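Long-range contact in phosphogluconate dehydrogenase NAD-binding putative C-terminal domain-containing protein (Sinorhizobium meliloti, PDB 4EZB), which is of unknown function but probably acts as an oxidoreductase of the kind that pairs a Rossmann-type nucleotide-binding domain with a helical C-terminal domain: residues A[157-168]-A[180-191]. Numbering follows the deposited sequence.
Sequences KVPILVAGRRAV and NLEAVGETPGQA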
loop_
_atom_site.group_PDB
_atom_site.type_symbol
_atom_site.label_atom_id
_atom_site.label_comp_id
_atom_site.label_asym_id
_atom_site.label_seq_id
_atom_site.Cartn_x
_atom_site.Cartn_y
_atom_site.Cartn_z
ATOM N N LYS A 157 6.664 -26.981 15.469
ATOM C CA LYS A 157 6.942 -25.661 16.017
ATOM C C LYS A 157 6.534 -24.572 15.035
ATOM O O LYS A 157 6.832 -23.388 15.220
ATOM C CB LYS A 157 8.422 -25.546 16.381
ATOM C CG LYS A 157 8.883 -26.645 17.320
ATOM C CD LYS A 157 10.019 -26.170 18.200
ATOM C CE LYS A 157 10.558 -27.305 19.050
ATOM N NZ LYS A 157 9.529 -27.947 19.915
ATOM N N VAL A 158 5.861 -24.991 13.975
ATOM C CA VAL A 158 5.191 -24.079 13.067
ATOM C C VAL A 158 4.325 -23.125 13.907
ATOM O O VAL A 158 3.629 -23.572 14.863
ATOM C CB VAL A 158 4.375 -24.887 12.022
ATOM C CG1 VAL A 158 3.222 -25.669 12.666
ATOM C CG2 VAL A 158 3.897 -24.019 10.871
ATOM N N PRO A 159 4.418 -21.812 13.615
ATOM C CA PRO A 159 3.594 -20.835 14.343
ATOM C C PRO A 159 2.104 -21.053 14.045
ATOM O O PRO A 159 1.681 -21.041 12.876
ATOM C CB PRO A 159 4.078 -19.474 13.805
ATOM C CG PRO A 159 4.763 -19.781 12.498
ATOM C CD PRO A 159 5.346 -21.164 12.660
ATOM N N ILE A 160 1.339 -21.305 15.108
ATOM C CA ILE A 160 -0.124 -21.401 15.018
ATOM C C ILE A 160 -0.756 -20.320 15.895
ATOM O O ILE A 160 -0.349 -20.133 17.034
ATOM C CB ILE A 160 -0.614 -22.818 15.396
ATOM C CG1 ILE A 160 -0.142 -23.814 14.335
ATOM C CG2 ILE A 160 -2.136 -22.856 15.518
ATOM C CD1 ILE A 160 -0.273 -25.287 14.690
ATOM N N LEU A 161 -1.707 -19.566 15.337
ATOM C CA LEU A 161 -2.550 -18.697 16.141
ATOM C C LEU A 161 -3.851 -19.425 16.500
ATOM O O LEU A 161 -4.425 -20.121 15.657
ATOM C CB LEU A 161 -2.840 -17.402 15.386
ATOM C CG LEU A 161 -1.604 -16.532 14.998
ATOM C CD1 LEU A 161 -2.020 -15.188 14.408
ATOM C CD2 LEU A 161 -0.641 -16.310 16.167
ATOM N N VAL A 162 -4.306 -19.260 17.737
ATOM C CA VAL A 162 -5.584 -19.836 18.200
ATOM C C VAL A 162 -6.495 -18.787 18.870
ATOM O O VAL A 162 -6.022 -17.820 19.490
ATOM C CB VAL A 162 -5.363 -21.091 19.089
ATOM C CG1 VAL A 162 -4.916 -22.268 18.236
ATOM C CG2 VAL A 162 -4.310 -20.833 20.166
ATOM N N ALA A 163 -7.804 -18.952 18.720
ATOM C CA ALA A 163 -8.773 -18.051 19.335
ATOM C C ALA A 163 -9.974 -18.860 19.822
ATOM O O ALA A 163 -10.438 -19.756 19.117
ATOM C CB ALA A 163 -9.246 -17.033 18.308
ATOM N N GLY A 164 -10.511 -18.504 20.984
ATOM C CA GLY A 164 -11.722 -19.166 21.504
ATOM C C GLY A 164 -11.706 -19.177 23.015
ATOM O O GLY A 164 -10.685 -18.826 23.629
ATOM N N ARG A 165 -12.838 -19.553 23.618
ATOM C CA ARG A 165 -12.943 -19.663 25.068
ATOM C C ARG A 165 -11.686 -20.359 25.621
ATOM O O ARG A 165 -11.005 -19.809 26.489
ATOM C CB ARG A 165 -14.221 -20.425 25.458
ATOM C CG ARG A 165 -14.984 -19.856 26.644
ATOM C CD ARG A 165 -15.934 -20.872 27.284
ATOM N NE ARG A 165 -16.948 -21.409 26.362
ATOM C CZ ARG A 165 -18.260 -21.162 26.426
ATOM N NH1 ARG A 165 -19.084 -21.708 25.532
ATOM N NH2 ARG A 165 -18.760 -20.376 27.375
ATOM N N ARG A 166 -11.335 -21.516 25.049
ATOM C CA ARG A 166 -10.233 -22.348 25.563
ATOM C C ARG A 166 -8.885 -22.221 24.843
ATOM O O ARG A 166 -7.977 -23.025 25.059
ATOM C CB ARG A 166 -10.685 -23.811 25.672
ATOM C CG ARG A 166 -11.886 -23.953 26.612
ATOM C CD ARG A 166 -12.478 -25.356 26.622
ATOM N NE ARG A 166 -11.598 -26.310 27.285
ATOM C CZ ARG A 166 -11.809 -27.626 27.352
ATOM N NH1 ARG A 166 -12.896 -28.181 26.804
ATOM N NH2 ARG A 166 -10.913 -28.391 27.959
ATOM N N ALA A 167 -8.739 -21.187 24.029
ATOM C CA ALA A 167 -7.483 -20.943 23.307
ATOM C C ALA A 167 -6.259 -20.821 24.223
ATOM O O ALA A 167 -5.211 -21.392 23.932
ATOM C CB ALA A 167 -7.602 -19.699 22.430
ATOM N N VAL A 168 -6.379 -20.075 25.321
ATOM C CA VAL A 168 -5.236 -19.915 26.246
ATOM C C VAL A 168 -4.889 -21.300 26.770
ATOM O O VAL A 168 -3.741 -21.726 26.685
ATOM C CB VAL A 168 -5.555 -18.936 27.396
ATOM C CG1 VAL A 168 -4.569 -19.073 28.547
ATOM C CG2 VAL A 168 -5.609 -17.515 26.853
ATOM N N ASN A 180 4.051 -24.671 19.095
ATOM C CA ASN A 180 4.279 -23.230 19.048
ATOM C C ASN A 180 3.013 -22.384 18.813
ATOM O O ASN A 180 2.874 -21.693 17.793
ATOM C CB ASN A 180 5.341 -22.941 18.000
ATOM C CG ASN A 180 5.699 -21.473 17.907
ATOM O OD1 ASN A 180 5.591 -20.718 18.876
ATOM N ND2 ASN A 180 6.141 -21.063 16.731
ATOM N N LEU A 181 2.103 -22.432 19.780
ATOM C CA LEU A 181 0.816 -21.759 19.665
ATOM C C LEU A 181 0.784 -20.443 20.414
ATOM O O LEU A 181 1.320 -20.346 21.517
ATOM C CB LEU A 181 -0.269 -22.648 20.259
ATOM C CG LEU A 181 -0.928 -23.736 19.436
ATOM C CD1 LEU A 181 -0.005 -24.923 19.148
ATOM C CD2 LEU A 181 -2.170 -24.191 20.199
ATOM N N GLU A 182 0.156 -19.426 19.835
ATOM C CA GLU A 182 -0.251 -18.274 20.648
ATOM C C GLU A 182 -1.740 -17.938 20.601
ATOM O O GLU A 182 -2.358 -17.904 19.546
ATOM C CB GLU A 182 0.623 -17.040 20.435
ATOM C CG GLU A 182 0.949 -16.700 19.006
ATOM C CD GLU A 182 1.781 -15.437 18.923
ATOM O OE1 GLU A 182 1.312 -14.382 19.413
ATOM O OE2 GLU A 182 2.905 -15.504 18.378
ATOM N N ALA A 183 -2.307 -17.745 21.777
ATOM C CA ALA A 183 -3.703 -17.368 21.895
ATOM C C ALA A 183 -3.815 -15.889 21.571
ATOM O O ALA A 183 -3.109 -15.068 22.137
ATOM C CB ALA A 183 -4.228 -17.661 23.295
ATOM N N VAL A 184 -4.681 -15.542 20.625
ATOM C CA VAL A 184 -4.744 -14.156 20.173
ATOM C C VAL A 184 -6.072 -13.488 20.513
ATOM O O VAL A 184 -6.247 -12.283 20.278
ATOM C CB VAL A 184 -4.412 -14.028 18.679
ATOM C CG1 VAL A 184 -3.000 -14.516 18.422
ATOM C CG2 VAL A 184 -5.398 -14.845 17.842
ATOM N N GLY A 185 -6.992 -14.263 21.089
ATOM C CA GLY A 185 -8.303 -13.743 21.462
ATOM C C GLY A 185 -9.226 -14.830 21.965
ATOM O O GLY A 185 -8.941 -16.016 21.812
ATOM N N GLU A 186 -10.333 -14.416 22.570
ATOM C CA GLU A 186 -11.285 -15.343 23.142
ATOM C C GLU A 186 -12.408 -15.633 22.160
ATOM O O GLU A 186 -13.255 -16.501 22.386
ATOM C CB GLU A 186 -11.828 -14.797 24.463
ATOM C CG GLU A 186 -10.751 -14.646 25.527
ATOM C CD GLU A 186 -11.253 -13.953 26.787
ATOM O OE1 GLU A 186 -12.464 -14.064 27.106
ATOM O OE2 GLU A 186 -10.430 -13.295 27.467
ATOM N N THR A 187 -12.380 -14.953 21.035
ATOM C CA THR A 187 -13.472 -15.074 20.080
ATOM C C THR A 187 -13.016 -15.894 18.871
ATOM O O THR A 187 -12.066 -15.491 18.201
ATOM C CB THR A 187 -13.960 -13.659 19.657
ATOM O OG1 THR A 187 -14.234 -12.873 20.826
ATOM C CG2 THR A 187 -15.212 -13.746 18.835
ATOM N N PRO A 188 -13.674 -17.049 18.592
ATOM C CA PRO A 188 -13.267 -17.828 17.406
ATOM C C PRO A 188 -13.543 -17.052 16.123
ATOM O O PRO A 188 -14.598 -16.434 15.988
ATOM C CB PRO A 188 -14.133 -19.104 17.469
ATOM C CG PRO A 188 -15.189 -18.864 18.522
ATOM C CD PRO A 188 -14.725 -17.722 19.396
ATOM N N GLY A 189 -12.619 -17.109 15.177
ATOM C CA GLY A 189 -12.639 -16.198 14.052
ATOM C C GLY A 189 -11.460 -15.231 14.149
ATOM O O GLY A 189 -10.915 -14.798 13.122
ATOM N N GLN A 190 -11.028 -14.903 15.367
ATOM C CA GLN A 190 -9.941 -13.913 15.470
ATOM C C GLN A 190 -8.599 -14.332 14.883
ATOM O O GLN A 190 -7.859 -13.461 14.410
ATOM C CB GLN A 190 -9.744 -13.413 16.890
ATOM C CG GLN A 190 -10.921 -12.604 17.410
ATOM C CD GLN A 190 -10.684 -12.147 18.829
ATOM O OE1 GLN A 190 -10.702 -12.955 19.775
ATOM N NE2 GLN A 190 -10.448 -10.843 18.996
ATOM N N ALA A 191 -8.286 -15.636 14.918
ATOM C CA ALA A 191 -6.987 -16.132 14.479
ATOM C C ALA A 191 -6.880 -16.084 12.955
ATOM O O ALA A 191 -5.851 -15.678 12.420
ATOM C CB ALA A 191 -6.732 -17.552 14.991
HETATM O O HOH W 1 3.030 -25.408 16.763
#
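Leu161 and Val184 cross at about a right angle on one face of a parallel strand pair, CD2 of Leu161 lying 3.7 Å from CG1 of Val184. CG of Leu161, anti to the carbonyl carbon (chi1 -60°), carries CD2 to Glu182 CG as the two side chains run alongside each other, while Leu161 CB rests on Ala191 CB at the start of helix 190-218. On the other face, Leu181 lies beside Ile160 and reaches Val162 CG1 with its CD2 (3.9 Å); Ala171 and Leu174 of helix 167-175 cover Leu181. Further along that face, Ala183 CB packs against Ala167 and Val168 as helix 167-175 begins. Strand 159-163, helix 167-175 and strand 180-185 form a beta-alpha-beta unit at the edge of the mixed sheet, strand 180-185 being outermost within the chain. Between the strands, backbone N-H groups of Glu182 and Val184 bond to the carbonyl oxygens of Ile160 and Val162, and Val162 N returns a bond to Glu182 O. At the start of the pair, the side-chain amide of Asn180, its CG anti to the backbone N (chi1 -178°), donates from ND2 to Lys157 O (2.9 Å), approaching above the carbonyl plane, and a water bridges Val158 O and Asn180 N.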